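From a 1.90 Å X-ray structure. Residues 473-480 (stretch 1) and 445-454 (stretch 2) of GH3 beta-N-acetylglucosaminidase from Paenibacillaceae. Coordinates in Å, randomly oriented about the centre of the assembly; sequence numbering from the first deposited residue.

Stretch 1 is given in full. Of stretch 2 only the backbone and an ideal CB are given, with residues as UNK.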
ATOM      1  N   ALA A 473      25.391 -19.199  13.521  1.00 31.89           N
ATOM      2  CA  ALA A 473      26.059 -20.217  14.320  1.00 34.49           C
ATOM      3  C   ALA A 473      27.525 -20.416  13.945  1.00 40.52           C
ATOM      4  O   ALA A 473      28.233 -21.147  14.645  1.00 41.74           O
ATOM      5  CB  ALA A 473      25.314 -21.551  14.197  1.00 35.96           C
ATOM      6  N   LYS A 474      27.996 -19.793  12.869  1.00 38.81           N
ATOM      7  CA  LYS A 474      29.390 -19.954  12.454  1.00 39.94           C
ATOM      8  C   LYS A 474      30.296 -19.062  13.296  1.00 42.17           C
ATOM      9  O   LYS A 474      30.181 -17.835  13.220  1.00 40.27           O
ATOM     10  CB  LYS A 474      29.549 -19.625  10.976  1.00 34.95           C
ATOM     11  CG  LYS A 474      28.790 -20.571  10.055  1.00 38.21           C
ATOM     12  CD  LYS A 474      29.066 -20.286   8.585  1.00 38.38           C
ATOM     13  CE  LYS A 474      30.549 -20.381   8.262  1.00 43.86           C
ATOM     14  NZ  LYS A 474      30.791 -20.880   6.878  1.00 48.72           N
ATOM     15  N   PRO A 475      31.214 -19.625  14.088  1.00 51.33           N
ATOM     16  CA  PRO A 475      32.042 -18.780  14.968  1.00 47.11           C
ATOM     17  C   PRO A 475      33.040 -17.916  14.219  1.00 44.55           C
ATOM     18  O   PRO A 475      33.577 -16.969  14.805  1.00 46.42           O
ATOM     19  CB  PRO A 475      32.759 -19.798  15.873  1.00 50.32           C
ATOM     20  CG  PRO A 475      32.111 -21.136  15.581  1.00 51.77           C
ATOM     21  CD  PRO A 475      31.582 -21.045  14.188  1.00 49.56           C
ATOM     22  N   ASP A 476      33.308 -18.209  12.951  1.00 40.72           N
ATOM     23  CA  ASP A 476      34.229 -17.432  12.135  1.00 40.76           C
ATOM     24  C   ASP A 476      33.541 -16.298  11.380  1.00 42.80           C
ATOM     25  O   ASP A 476      34.191 -15.622  10.574  1.00 39.84           O
ATOM     26  CB  ASP A 476      34.937 -18.357  11.135  1.00 48.68           C
ATOM     27  CG  ASP A 476      33.969 -19.313  10.434  1.00 53.64           C
ATOM     28  OD1 ASP A 476      33.171 -19.977  11.134  1.00 52.12           O
ATOM     29  OD2 ASP A 476      34.004 -19.401   9.184  1.00 54.39           O
ATOM     30  N   VAL A 477      32.247 -16.086  11.607  1.00 38.80           N
ATOM     31  CA  VAL A 477      31.452 -15.113  10.869  1.00 33.24           C
ATOM     32  C   VAL A 477      30.996 -14.030  11.839  1.00 34.00           C
ATOM     33  O   VAL A 477      30.547 -14.332  12.951  1.00 30.59           O
ATOM     34  CB  VAL A 477      30.243 -15.779  10.179  1.00 34.14           C
ATOM     35  CG1 VAL A 477      29.282 -14.724   9.607  1.00 32.26           C
ATOM     36  CG2 VAL A 477      30.703 -16.732   9.087  1.00 36.39           C
ATOM     37  N   GLN A 478      31.132 -12.771  11.428  1.00 30.53           N
ATOM     38  CA  GLN A 478      30.524 -11.643  12.131  1.00 29.74           C
ATOM     39  C   GLN A 478      29.301 -11.238  11.315  1.00 30.11           C
ATOM     40  O   GLN A 478      29.425 -10.590  10.271  1.00 28.00           O
ATOM     41  CB  GLN A 478      31.508 -10.489  12.301  1.00 34.34           C
ATOM     42  CG  GLN A 478      32.644 -10.774  13.284  1.00 41.61           C
ATOM     43  CD  GLN A 478      33.759 -11.599  12.664  1.00 48.03           C
ATOM     44  OE1 GLN A 478      34.302 -11.240  11.613  1.00 50.68           O
ATOM     45  NE2 GLN A 478      34.105 -12.716  13.308  1.00 50.87           N
ATOM     46  N   LEU A 479      28.126 -11.659  11.778  1.00 27.71           N
ATOM     47  CA  LEU A 479      26.880 -11.537  11.029  1.00 25.53           C
ATOM     48  C   LEU A 479      26.058 -10.368  11.560  1.00 25.30           C
ATOM     49  O   LEU A 479      25.829 -10.267  12.769  1.00 26.24           O
ATOM     50  CB  LEU A 479      26.064 -12.823  11.136  1.00 26.10           C
ATOM     51  CG  LEU A 479      24.638 -12.759  10.569  1.00 22.37           C
ATOM     52  CD1 LEU A 479      24.695 -12.644   9.059  1.00 21.64           C
ATOM     53  CD2 LEU A 479      23.844 -13.998  10.992  1.00 23.52           C
ATOM     54  N   ILE A 480      25.622  -9.491  10.656  1.00 22.82           N
ATOM     55  CA  ILE A 480      24.596  -8.490  10.929  1.00 23.40           C
ATOM     56  C   ILE A 480      23.387  -8.822  10.062  1.00 22.55           C
ATOM     57  O   ILE A 480      23.535  -9.118   8.873  1.00 22.69           O
ATOM     58  CB  ILE A 480      25.088  -7.059  10.622  1.00 26.35           C
ATOM     59  CG1 ILE A 480      26.230  -6.649  11.553  1.00 26.79           C
ATOM     60  CG2 ILE A 480      23.937  -6.037  10.705  1.00 21.94           C
ATOM     61  CD1 ILE A 480      26.951  -5.371  11.085  1.00 28.02           C
ATOM     62  N   UNK A 445      30.766 -17.270   2.923  1.00 33.08           N
ATOM     63  CA  UNK A 445      30.943 -16.834   4.303  1.00 32.34           C
ATOM     64  C   UNK A 445      32.176 -17.456   4.941  1.00 35.41           C
ATOM     65  O   UNK A 445      32.681 -16.923   5.936  1.00 34.10           O
ATOM     66  CB  UNK A 445      29.702 -17.179   5.128  1.00 32.34           C
ATOM     67  N   UNK A 446      32.667 -18.574   4.400  1.00 35.54           N
ATOM     68  CA  UNK A 446      33.947 -19.098   4.842  1.00 36.41           C
ATOM     69  C   UNK A 446      35.127 -18.302   4.329  1.00 38.62           C
ATOM     70  O   UNK A 446      36.218 -18.380   4.902  1.00 42.08           O
ATOM     71  CB  UNK A 446      34.089 -20.557   4.403  1.00 36.41           C
ATOM     72  N   UNK A 447      34.930 -17.529   3.266  1.00 37.13           N
ATOM     73  CA  UNK A 447      35.995 -16.709   2.709  1.00 39.10           C
ATOM     74  C   UNK A 447      35.877 -15.238   3.072  1.00 36.69           C
ATOM     75  O   UNK A 447      36.884 -14.525   3.020  1.00 33.28           O
ATOM     76  CB  UNK A 447      36.013 -16.856   1.186  1.00 39.10           C
ATOM     77  N   UNK A 448      34.684 -14.769   3.438  1.00 35.13           N
ATOM     78  CA  UNK A 448      34.460 -13.380   3.836  1.00 30.86           C
ATOM     79  C   UNK A 448      33.746 -13.408   5.184  1.00 31.91           C
ATOM     80  O   UNK A 448      32.585 -13.829   5.264  1.00 31.63           O
ATOM     81  CB  UNK A 448      33.650 -12.613   2.789  1.00 30.86           C
ATOM     82  N   UNK A 449      34.426 -12.957   6.238  1.00 30.58           N
ATOM     83  CA  UNK A 449      33.871 -13.124   7.580  1.00 38.44           C
ATOM     84  C   UNK A 449      32.853 -12.039   7.947  1.00 33.32           C
ATOM     85  O   UNK A 449      31.943 -12.301   8.748  1.00 30.09           O
ATOM     86  CB  UNK A 449      35.005 -13.128   8.607  1.00 38.44           C
ATOM     87  N   UNK A 450      32.981 -10.834   7.383  1.00 28.87           N
ATOM     88  CA  UNK A 450      31.984  -9.779   7.556  1.00 30.25           C
ATOM     89  C   UNK A 450      30.804 -10.042   6.631  1.00 26.07           C
ATOM     90  O   UNK A 450      30.903  -9.829   5.416  1.00 24.66           O
ATOM     91  CB  UNK A 450      32.589  -8.401   7.280  1.00 30.25           C
ATOM     92  N   UNK A 451      29.668 -10.445   7.203  1.00 25.68           N
ATOM     93  CA  UNK A 451      28.470 -10.782   6.443  1.00 22.03           C
ATOM     94  C   UNK A 451      27.312  -9.914   6.923  1.00 23.25           C
ATOM     95  O   UNK A 451      27.043  -9.841   8.127  1.00 24.01           O
ATOM     96  CB  UNK A 451      28.131 -12.267   6.583  1.00 22.03           C
ATOM     97  N   UNK A 452      26.640  -9.252   5.983  1.00 23.04           N
ATOM     98  CA  UNK A 452      25.371  -8.576   6.238  1.00 21.76           C
ATOM     99  C   UNK A 452      24.306  -9.280   5.414  1.00 22.26           C
ATOM    100  O   UNK A 452      24.337  -9.225   4.178  1.00 22.03           O
ATOM    101  CB  UNK A 452      25.444  -7.086   5.898  1.00 21.76           C
ATOM    102  N   UNK A 453      23.346  -9.904   6.081  1.00 18.28           N
ATOM    103  CA  UNK A 453      22.180 -10.433   5.386  1.00 20.37           C
ATOM    104  C   UNK A 453      21.069  -9.405   5.479  1.00 19.98           C
ATOM    105  O   UNK A 453      20.674  -9.002   6.582  1.00 19.07           O
ATOM    106  CB  UNK A 453      21.739 -11.776   5.971  1.00 20.37           C
ATOM    107  N   UNK A 454      20.577  -8.974   4.326  1.00 19.84           N
ATOM    108  CA  UNK A 454      19.326  -8.233   4.261  1.00 19.28           C
ATOM    109  C   UNK A 454      18.211  -9.274   4.216  1.00 21.74           C
ATOM    110  O   UNK A 454      18.116 -10.052   3.263  1.00 20.43           O
ATOM    111  CB  UNK A 454      19.279  -7.294   3.054  1.00 19.28           C
TER

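Position 445 directs its CA-to-CB bond toward stretch 1, and its ideal CB lies 4.1 Å from Val-477 CG2 and 4.2 Å from Lys-474 NZ. A side chain starting here lies beside both an apolar methyl and an ammonium, so a small or short polar residue would suit: a hydroxyl could accept a hydrogen bond from the lysine, an acid pair with its charge. The residue is Ser-445: Lys-474 NZ donates to Ser-445 OG at 3.0 Å, while Ser-445 CB packs against Val-477 CG2 at 4.1 Å. A water bridges Ser-445 O (2.7 Å from the water O) and Asp-476 OD2 (3.1 Å from the water O).

At 446 the ideal CB would point sideways, 4.1 Å from Lys-474 NZ. A small or polar side chain is plausible; the chain has Gly-446, which adds no side chain beside the ammonium, although backbone angles of -74/-20° do not require glycine. Positions 447 and 448 point away and meet nothing of stretch 1, which therefore sets no preference; they are Gln-447 and Ile-448.

Position 449 is more restrictive. Its ideal CB is 3.3 Å from Asp-476 O, a tight approach, and 3.6 Å from Gln-478 OE1, an acceptor inviting a short donor. Serine, threonine or asparagine could be considered. Ser-449 is found, its OG donating to Gln-478 OE1 at 2.7 Å. Ser-449 O also accepts from Gln-478 N at 2.8 Å, just ahead of the parallel ladder.

From 450 the backbone pairs in parallel with 478-480, and side chains alternate between faces. Position 450 shares the face of Gln-478 and Ile-480, but its ideal CB has only Gln-478 O nearby, at 4.9 Å, so many side chains would suit; Gln-450 makes its side-chain hydrogen bonds elsewhere in the structure.

Position 451 lies on the face of Leu-479, its ideal CB 4.1 Å from Val-477 CG1 and 4.3 Å from Leu-479 CD1. This apolar setting and the extended backbone favour valine or isoleucine. Val-451 places CG2 3.8 Å from Val-477 CG1 and CG1 4.0 Å from Leu-479 CD1; its N donates to Gln-478 O at 3.1 Å, and its O accepts from Ile-480 N at 2.9 Å.

Position 452 returns to the face of Ile-480, where an aliphatic residue is apt. Val-452 makes a looser contact, CG2 to Ile-480 CB at 4.4 Å.

At 453 the CB points sideways, 4.4 Å from Leu-479 CD1, again suiting an aliphatic group. Val-453 brings CG2 to 3.7 Å from Leu-479 CD1, and its N donates to Ile-480 O at 2.9 Å. At 454 CA-to-CB points away from stretch 1, which sets no preference, though an extended strand favours beta-branched residues; it is Val-454.

Stretch 2 445-454: SGQISQVVVV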
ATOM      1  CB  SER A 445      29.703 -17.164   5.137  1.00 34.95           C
ATOM      2  OG  SER A 445      29.564 -18.560   5.341  1.00 38.19           O
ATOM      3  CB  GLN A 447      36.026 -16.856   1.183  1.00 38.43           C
ATOM      4  CG  GLN A 447      35.875 -18.301   0.713  1.00 47.03           C
ATOM      5  CD  GLN A 447      35.580 -18.407  -0.772  1.00 50.09           C
ATOM      6  OE1 GLN A 447      35.823 -17.470  -1.536  1.00 53.69           O
ATOM      7  NE2 GLN A 447      35.052 -19.554  -1.191  1.00 55.73           N
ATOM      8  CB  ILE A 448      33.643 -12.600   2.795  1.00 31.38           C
ATOM      9  CG1 ILE A 448      34.361 -12.606   1.437  1.00 34.05           C
ATOM     10  CG2 ILE A 448      33.410 -11.169   3.263  1.00 27.79           C
ATOM     11  CD1 ILE A 448      33.562 -11.990   0.290  1.00 31.71           C
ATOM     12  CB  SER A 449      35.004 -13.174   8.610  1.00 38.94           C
ATOM     13  OG  SER A 449      35.240 -11.907   9.187  1.00 45.45           O
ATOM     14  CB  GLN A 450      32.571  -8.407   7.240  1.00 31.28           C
ATOM     15  CG  GLN A 450      33.445  -7.814   8.304  1.00 34.56           C
ATOM     16  CD  GLN A 450      33.705  -6.347   8.048  1.00 33.54           C
ATOM     17  OE1 GLN A 450      33.510  -5.506   8.926  1.00 32.05           O
ATOM     18  NE2 GLN A 450      34.144  -6.029   6.832  1.00 27.72           N
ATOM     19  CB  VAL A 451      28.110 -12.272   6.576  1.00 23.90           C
ATOM     20  CG1 VAL A 451      26.862 -12.581   5.746  1.00 22.90           C
ATOM     21  CG2 VAL A 451      29.287 -13.155   6.125  1.00 26.22           C
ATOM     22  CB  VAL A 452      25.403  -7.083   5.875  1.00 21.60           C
ATOM     23  CG1 VAL A 452      24.052  -6.435   6.244  1.00 19.35           C
ATOM     24  CG2 VAL A 452      26.562  -6.357   6.546  1.00 22.13           C
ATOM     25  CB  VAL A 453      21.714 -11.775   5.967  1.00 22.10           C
ATOM     26  CG1 VAL A 453      20.456 -12.239   5.219  1.00 20.72           C
ATOM     27  CG2 VAL A 453      22.815 -12.799   5.862  1.00 20.83           C
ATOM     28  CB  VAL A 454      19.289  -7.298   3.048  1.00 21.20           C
ATOM     29  CG1 VAL A 454      17.954  -6.586   2.979  1.00 21.16           C
ATOM     30  CG2 VAL A 454      20.411  -6.269   3.137  1.00 19.50           C
TER
HETATM   31  O   HOH W   1      34.726 -16.848   7.665  1.00 45.51           O
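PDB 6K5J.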